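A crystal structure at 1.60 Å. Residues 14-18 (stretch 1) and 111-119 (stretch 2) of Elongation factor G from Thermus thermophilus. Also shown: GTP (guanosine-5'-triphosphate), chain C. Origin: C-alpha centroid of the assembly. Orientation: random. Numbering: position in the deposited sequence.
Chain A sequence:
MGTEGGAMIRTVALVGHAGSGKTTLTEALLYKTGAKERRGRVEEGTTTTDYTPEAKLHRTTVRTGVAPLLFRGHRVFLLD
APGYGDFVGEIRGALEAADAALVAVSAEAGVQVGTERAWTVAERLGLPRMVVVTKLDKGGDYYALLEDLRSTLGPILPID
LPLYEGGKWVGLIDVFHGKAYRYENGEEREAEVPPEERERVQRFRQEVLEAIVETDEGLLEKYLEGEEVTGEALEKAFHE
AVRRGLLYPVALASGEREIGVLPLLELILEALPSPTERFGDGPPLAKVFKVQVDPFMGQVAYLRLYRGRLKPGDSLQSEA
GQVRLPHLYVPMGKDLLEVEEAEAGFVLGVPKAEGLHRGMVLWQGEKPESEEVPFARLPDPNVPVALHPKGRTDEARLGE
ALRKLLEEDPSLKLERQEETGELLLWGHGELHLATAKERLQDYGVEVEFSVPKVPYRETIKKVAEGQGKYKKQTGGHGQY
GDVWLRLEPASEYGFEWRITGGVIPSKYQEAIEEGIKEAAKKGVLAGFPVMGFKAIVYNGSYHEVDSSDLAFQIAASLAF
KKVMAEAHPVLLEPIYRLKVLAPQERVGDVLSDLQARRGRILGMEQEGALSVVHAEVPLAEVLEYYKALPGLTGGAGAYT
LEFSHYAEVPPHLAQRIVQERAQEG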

ATOM      1  N   LEU A  14      14.338  -7.282   0.389  1.00  6.99           N
ATOM      2  CA  LEU A  14      13.987  -8.684   0.123  1.00  8.36           C
ATOM      3  C   LEU A  14      12.457  -8.682   0.058  1.00  9.09           C
ATOM      4  O   LEU A  14      11.757  -8.436   1.070  1.00  9.31           O
ATOM      5  N   VAL A  15      11.935  -8.965  -1.134  1.00  8.52           N
ATOM      6  CA  VAL A  15      10.499  -8.918  -1.391  1.00  7.48           C
ATOM      7  C   VAL A  15      10.056 -10.197  -2.066  1.00  7.95           C
ATOM      8  O   VAL A  15      10.887 -11.018  -2.456  1.00 10.56           O
ATOM      9  N   GLY A  16       8.750 -10.370  -2.180  1.00  9.15           N
ATOM     10  CA  GLY A  16       8.239 -11.572  -2.826  1.00  9.60           C
ATOM     11  C   GLY A  16       6.876 -11.927  -2.257  1.00 10.76           C
ATOM     12  O   GLY A  16       6.460 -11.376  -1.248  1.00 12.70           O
ATOM     13  N   HIS A  17       6.182 -12.845  -2.907  1.00 10.70           N
ATOM     14  CA  HIS A  17       4.865 -13.254  -2.458  1.00 13.37           C
ATOM     15  C   HIS A  17       4.894 -13.783  -1.045  1.00 12.73           C
ATOM     16  O   HIS A  17       5.890 -14.340  -0.578  1.00 11.84           O
ATOM     17  N   ALA A  18       3.757 -13.642  -0.375  1.00 13.09           N
ATOM     18  CA  ALA A  18       3.626 -14.122   0.979  1.00 14.00           C
ATOM     19  C   ALA A  18       4.037 -15.590   1.082  1.00 13.50           C
ATOM     20  O   ALA A  18       3.609 -16.426   0.280  1.00 13.82           O
ATOM     21  N   VAL A 111       6.319 -17.525 -10.119  1.00 18.61           N
ATOM     22  CA  VAL A 111       5.946 -16.119  -9.989  1.00 18.89           C
ATOM     23  C   VAL A 111       4.461 -16.007  -9.634  1.00 20.93           C
ATOM     24  O   VAL A 111       3.598 -16.527 -10.346  1.00 20.19           O
ATOM     25  N   GLN A 112       4.172 -15.343  -8.518  1.00 17.02           N
ATOM     26  CA  GLN A 112       2.799 -15.156  -8.071  1.00 14.95           C
ATOM     27  C   GLN A 112       2.433 -13.682  -8.176  1.00 17.95           C
ATOM     28  O   GLN A 112       3.272 -12.851  -8.524  1.00 18.00           O
ATOM     29  N   VAL A 113       1.176 -13.354  -7.903  1.00 22.71           N
ATOM     30  CA  VAL A 113       0.753 -11.968  -8.002  1.00 24.65           C
ATOM     31  C   VAL A 113       1.606 -11.055  -7.129  1.00 21.85           C
ATOM     32  O   VAL A 113       1.996  -9.970  -7.565  1.00 22.15           O
ATOM     33  N   GLY A 114       1.920 -11.502  -5.916  1.00 20.06           N
ATOM     34  CA  GLY A 114       2.733 -10.685  -5.024  1.00 17.15           C
ATOM     35  C   GLY A 114       4.152 -10.487  -5.524  1.00 19.17           C
ATOM     36  O   GLY A 114       4.810  -9.489  -5.199  1.00 20.74           O
ATOM     37  N   THR A 115       4.635 -11.451  -6.307  1.00 16.94           N
ATOM     38  CA  THR A 115       5.970 -11.396  -6.880  1.00 18.72           C
ATOM     39  C   THR A 115       5.954 -10.281  -7.925  1.00 18.62           C
ATOM     40  O   THR A 115       6.832  -9.426  -7.946  1.00 18.54           O
ATOM     41  N   GLU A 116       4.943 -10.308  -8.792  1.00 16.16           N
ATOM     42  CA  GLU A 116       4.806  -9.303  -9.842  1.00 17.58           C
ATOM     43  C   GLU A 116       4.670  -7.898  -9.277  1.00 17.29           C
ATOM     44  O   GLU A 116       5.264  -6.967  -9.801  1.00 18.57           O
ATOM     45  N   ARG A 117       3.883  -7.741  -8.218  1.00 17.21           N
ATOM     46  CA  ARG A 117       3.712  -6.408  -7.645  1.00 19.57           C
ATOM     47  C   ARG A 117       5.038  -5.819  -7.179  1.00 19.88           C
ATOM     48  O   ARG A 117       5.338  -4.651  -7.450  1.00 21.27           O
ATOM     49  N   ALA A 118       5.823  -6.609  -6.453  1.00 16.28           N
ATOM     50  CA  ALA A 118       7.104  -6.109  -5.960  1.00 15.79           C
ATOM     51  C   ALA A 118       8.048  -5.857  -7.134  1.00 18.54           C
ATOM     52  O   ALA A 118       8.781  -4.870  -7.145  1.00 16.90           O
ATOM     53  N   TRP A 119       8.041  -6.765  -8.112  1.00 16.30           N
ATOM     54  CA  TRP A 119       8.895  -6.633  -9.293  1.00 16.59           C
ATOM     55  C   TRP A 119       8.612  -5.319 -10.030  1.00 15.53           C
ATOM     56  O   TRP A 119       9.530  -4.597 -10.419  1.00 16.81           O
TER

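Packing of residues 14-18, the end of a strand and the loop after it, against residues 111-119, a short loop and the start of the helix that follows, in elongation factor G. The strand and helix axes approach to 7.3 Å and run at 133° to each other; the two stretches bury 301 Å² in all, and His17 contributes the largest share. Leu14 (chi1 t, chi2 p) is buried but takes no part: its side chain is out of reach of residues 111-119. Val15 (chi1 m) points toward the helix and places CG2 3.6 Å from Ala118 CB, an apolar contact with Ala118, whose own CB is directed at the strand. The same methyl lies near the next residue, with Ala118 CB 4.4 Å from Gly16 N. Gly16 has no side chain, and its backbone angles (151/168) by themselves call for glycine, since a CB would be jammed against the carbonyl O of Val15. Its CA lies 4.6 Å from Thr115 CA.

At His17 the two backbones draw closer still, with His17 CA 4.2 Å from Gly114 CA. The imidazole (chi1 t, chi2 85°) reaches the first turn of the helix, where Gly114 N donates a hydrogen bond to His17 ND1 at 3.0 Å; ND1 therefore accepts, and the amide approaches at the ring edge, near its plane. The absence of a side chain on Gly114 makes room for this: an ideal CB there would fall 2.7 Å from His17 ND1, a clash. Gln112, the N-cap residue, points toward the histidine (chi1 m, chi2 t, chi3 -81°) and lays its CB over one ring face, 3.6 Å from the His17 ring centroid, in a CH-pi contact. Thr115 (chi1 m) points sideways, its OG1 3.8 Å from His17 CB. That hydroxyl also accepts a hydrogen bond from Gln112 N, 2.9 Å from Thr115 OG1, tying the residue before the helix to its first turn. Water 1 joins the stretches here, accepting from His17 N at 3.0 Å from its O and lying 2.6 Å from Thr115 OG1.

Ala18 points its CB sideways and makes no direct contact with the helix stretch. Water 2 bridges the gap instead, its O donating to Ala18 O at 3.1 Å and to Gln112 OE1 at 2.7 Å, so the extended glutamine amide is linked to the loop through solvent. Beyond this bridge lies the nucleotide: Ala18 CA is 3.2 Å from O3G of GTP, which brings the loop up against the gamma-phosphate.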

ATOM      1  CB  LEU A  14      14.502  -9.554   1.271  1.00 10.28           C
ATOM      2  CG  LEU A  14      14.059 -11.014   1.306  1.00 10.46           C
ATOM      3  CD1 LEU A  14      14.416 -11.724   0.002  1.00 12.72           C
ATOM      4  CD2 LEU A  14      14.771 -11.669   2.471  1.00 10.16           C
ATOM      5  CB  VAL A  15      10.155  -7.729  -2.304  1.00  7.36           C
ATOM      6  CG1 VAL A  15      10.455  -6.415  -1.570  1.00 10.76           C
ATOM      7  CG2 VAL A  15      11.011  -7.773  -3.604  1.00 10.16           C
ATOM      8  CB  HIS A  17       4.330 -14.356  -3.372  1.00 13.74           C
ATOM      9  CG  HIS A  17       2.854 -14.577  -3.263  1.00 17.09           C
ATOM     10  ND1 HIS A  17       1.934 -13.839  -3.977  1.00 20.78           N
ATOM     11  CD2 HIS A  17       2.140 -15.459  -2.525  1.00 21.71           C
ATOM     12  CE1 HIS A  17       0.716 -14.256  -3.682  1.00 23.10           C
ATOM     13  NE2 HIS A  17       0.813 -15.239  -2.804  1.00 20.05           N
ATOM     14  CB  ALA A  18       2.178 -13.946   1.433  1.00 12.94           C
ATOM     15  CB  VAL A 111       6.229 -15.360 -11.305  1.00 23.81           C
ATOM     16  CG1 VAL A 111       5.757 -13.907 -11.198  1.00 20.97           C
ATOM     17  CG2 VAL A 111       7.716 -15.423 -11.613  1.00 25.84           C
ATOM     18  CB  GLN A 112       2.648 -15.668  -6.634  1.00 16.52           C
ATOM     19  CG  GLN A 112       2.871 -17.182  -6.520  1.00 19.27           C
ATOM     20  CD  GLN A 112       3.024 -17.672  -5.095  1.00 26.96           C
ATOM     21  OE1 GLN A 112       4.107 -17.583  -4.497  1.00 24.00           O
ATOM     22  NE2 GLN A 112       1.940 -18.189  -4.534  1.00 22.26           N
ATOM     23  CB  VAL A 113      -0.730 -11.814  -7.629  1.00 31.23           C
ATOM     24  CG1 VAL A 113      -1.124 -10.345  -7.634  1.00 34.68           C
ATOM     25  CG2 VAL A 113      -1.580 -12.571  -8.644  1.00 32.92           C
ATOM     26  CB  THR A 115       6.325 -12.719  -7.604  1.00 19.09           C
ATOM     27  OG1 THR A 115       5.932 -13.839  -6.800  1.00 18.40           O
ATOM     28  CG2 THR A 115       7.816 -12.789  -7.865  1.00 22.04           C
ATOM     29  CB  GLU A 116       3.587  -9.615 -10.721  1.00 25.32           C
ATOM     30  CG  GLU A 116       3.792 -10.785 -11.659  1.00 36.19           C
ATOM     31  CD  GLU A 116       4.658 -10.434 -12.868  1.00 51.60           C
ATOM     32  OE1 GLU A 116       5.261  -9.337 -12.892  1.00 50.25           O
ATOM     33  OE2 GLU A 116       4.736 -11.266 -13.797  1.00 55.35           O
ATOM     34  CB  ARG A 117       2.775  -6.422  -6.443  1.00 20.42           C
ATOM     35  CG  ARG A 117       1.337  -6.840  -6.671  1.00 33.32           C
ATOM     36  CD  ARG A 117       0.581  -6.454  -5.417  1.00 38.22           C
ATOM     37  NE  ARG A 117      -0.546  -7.313  -5.069  1.00 48.56           N
ATOM     38  CZ  ARG A 117      -0.560  -8.298  -4.186  1.00 48.33           C
ATOM     39  NH1 ARG A 117       0.535  -8.590  -3.537  1.00 38.62           N
ATOM     40  NH2 ARG A 117      -1.680  -8.966  -3.961  1.00 56.81           N
ATOM     41  CB  ALA A 118       7.718  -7.106  -4.983  1.00 20.45           C
ATOM     42  CB  TRP A 119       8.642  -7.811 -10.235  1.00 15.37           C
ATOM     43  CG  TRP A 119       9.628  -7.920 -11.363  1.00 14.37           C
ATOM     44  CD1 TRP A 119       9.526  -7.371 -12.613  1.00 17.37           C
ATOM     45  CD2 TRP A 119      10.861  -8.629 -11.333  1.00 14.64           C
ATOM     46  NE1 TRP A 119      10.629  -7.701 -13.363  1.00 19.19           N
ATOM     47  CE2 TRP A 119      11.467  -8.473 -12.601  1.00 18.90           C
ATOM     48  CE3 TRP A 119      11.517  -9.389 -10.358  1.00 14.72           C
ATOM     49  CZ2 TRP A 119      12.702  -9.049 -12.914  1.00 17.84           C
ATOM     50  CZ3 TRP A 119      12.744  -9.963 -10.665  1.00 15.81           C
ATOM     51  CH2 TRP A 119      13.325  -9.786 -11.938  1.00 16.72           C
TER
HETATM   52  PG  GTP C 700       5.692 -13.359   4.502  1.00 10.86           P
HETATM   53  O1G GTP C 700       4.279 -13.722   5.175  1.00 13.18           O
HETATM   54  O2G GTP C 700       6.537 -12.443   5.512  1.00 10.80           O
HETATM   55  O3G GTP C 700       5.555 -12.741   3.164  1.00 14.90           O
HETATM   56  O3B GTP C 700       6.410 -14.800   4.432  1.00  9.77           O
HETATM   57  PB  GTP C 700       7.980 -15.031   4.194  1.00 11.27           P
HETATM   58  O1B GTP C 700       8.274 -14.846   2.753  1.00 11.91           O
HETATM   59  O2B GTP C 700       8.758 -14.224   5.164  1.00  8.00           O
HETATM   60  O3A GTP C 700       8.116 -16.607   4.463  1.00 13.85           O
HETATM   61  PA  GTP C 700       8.525 -17.247   5.875  1.00 14.91           P
HETATM   62  O1A GTP C 700       9.986 -17.104   6.063  1.00 14.79           O
HETATM   63  O2A GTP C 700       7.619 -16.719   6.921  1.00 15.16           O
HETATM   64  O5' GTP C 700       8.223 -18.810   5.650  1.00 13.65           O
HETATM   65  C5' GTP C 700       6.864 -19.246   5.617  1.00 14.65           C
HETATM   66  C4' GTP C 700       6.801 -20.764   5.770  1.00 19.65           C
HETATM   67  O4' GTP C 700       7.674 -21.313   4.769  1.00 15.10           O
HETATM   68  C3' GTP C 700       7.382 -21.176   7.125  1.00 20.18           C
HETATM   69  O3' GTP C 700       6.737 -22.374   7.566  1.00 24.77           O
HETATM   70  C2' GTP C 700       8.847 -21.456   6.791  1.00 19.94           C
HETATM   71  O2' GTP C 700       9.363 -22.431   7.703  1.00 21.94           O
HETATM   72  C1' GTP C 700       8.658 -22.122   5.429  1.00 11.76           C
HETATM   73  N9  GTP C 700       9.895 -22.140   4.617  1.00 14.53           N
HETATM   74  C8  GTP C 700      10.648 -21.085   4.310  1.00 13.98           C
HETATM   75  N7  GTP C 700      11.600 -21.448   3.454  1.00 14.05           N
HETATM   76  C5  GTP C 700      11.461 -22.749   3.215  1.00 13.10           C
HETATM   77  C6  GTP C 700      12.152 -23.659   2.423  1.00 18.90           C
HETATM   78  O6  GTP C 700      13.090 -23.313   1.706  1.00 16.27           O
HETATM   79  N1  GTP C 700      11.734 -24.996   2.421  1.00 16.72           N
HETATM   80  C2  GTP C 700      10.641 -25.389   3.203  1.00 20.68           C
HETATM   81  N2  GTP C 700      10.239 -26.657   3.202  1.00 19.77           N
HETATM   82  N3  GTP C 700       9.996 -24.480   3.951  1.00 17.96           N
HETATM   83  C4  GTP C 700      10.379 -23.196   3.967  1.00 16.38           C
HETATM   84  O   HOH W   1       7.369 -14.758  -4.849  1.00 14.58           O
HETATM   85  O   HOH W   2       5.057 -18.082  -1.969  1.00 22.21           O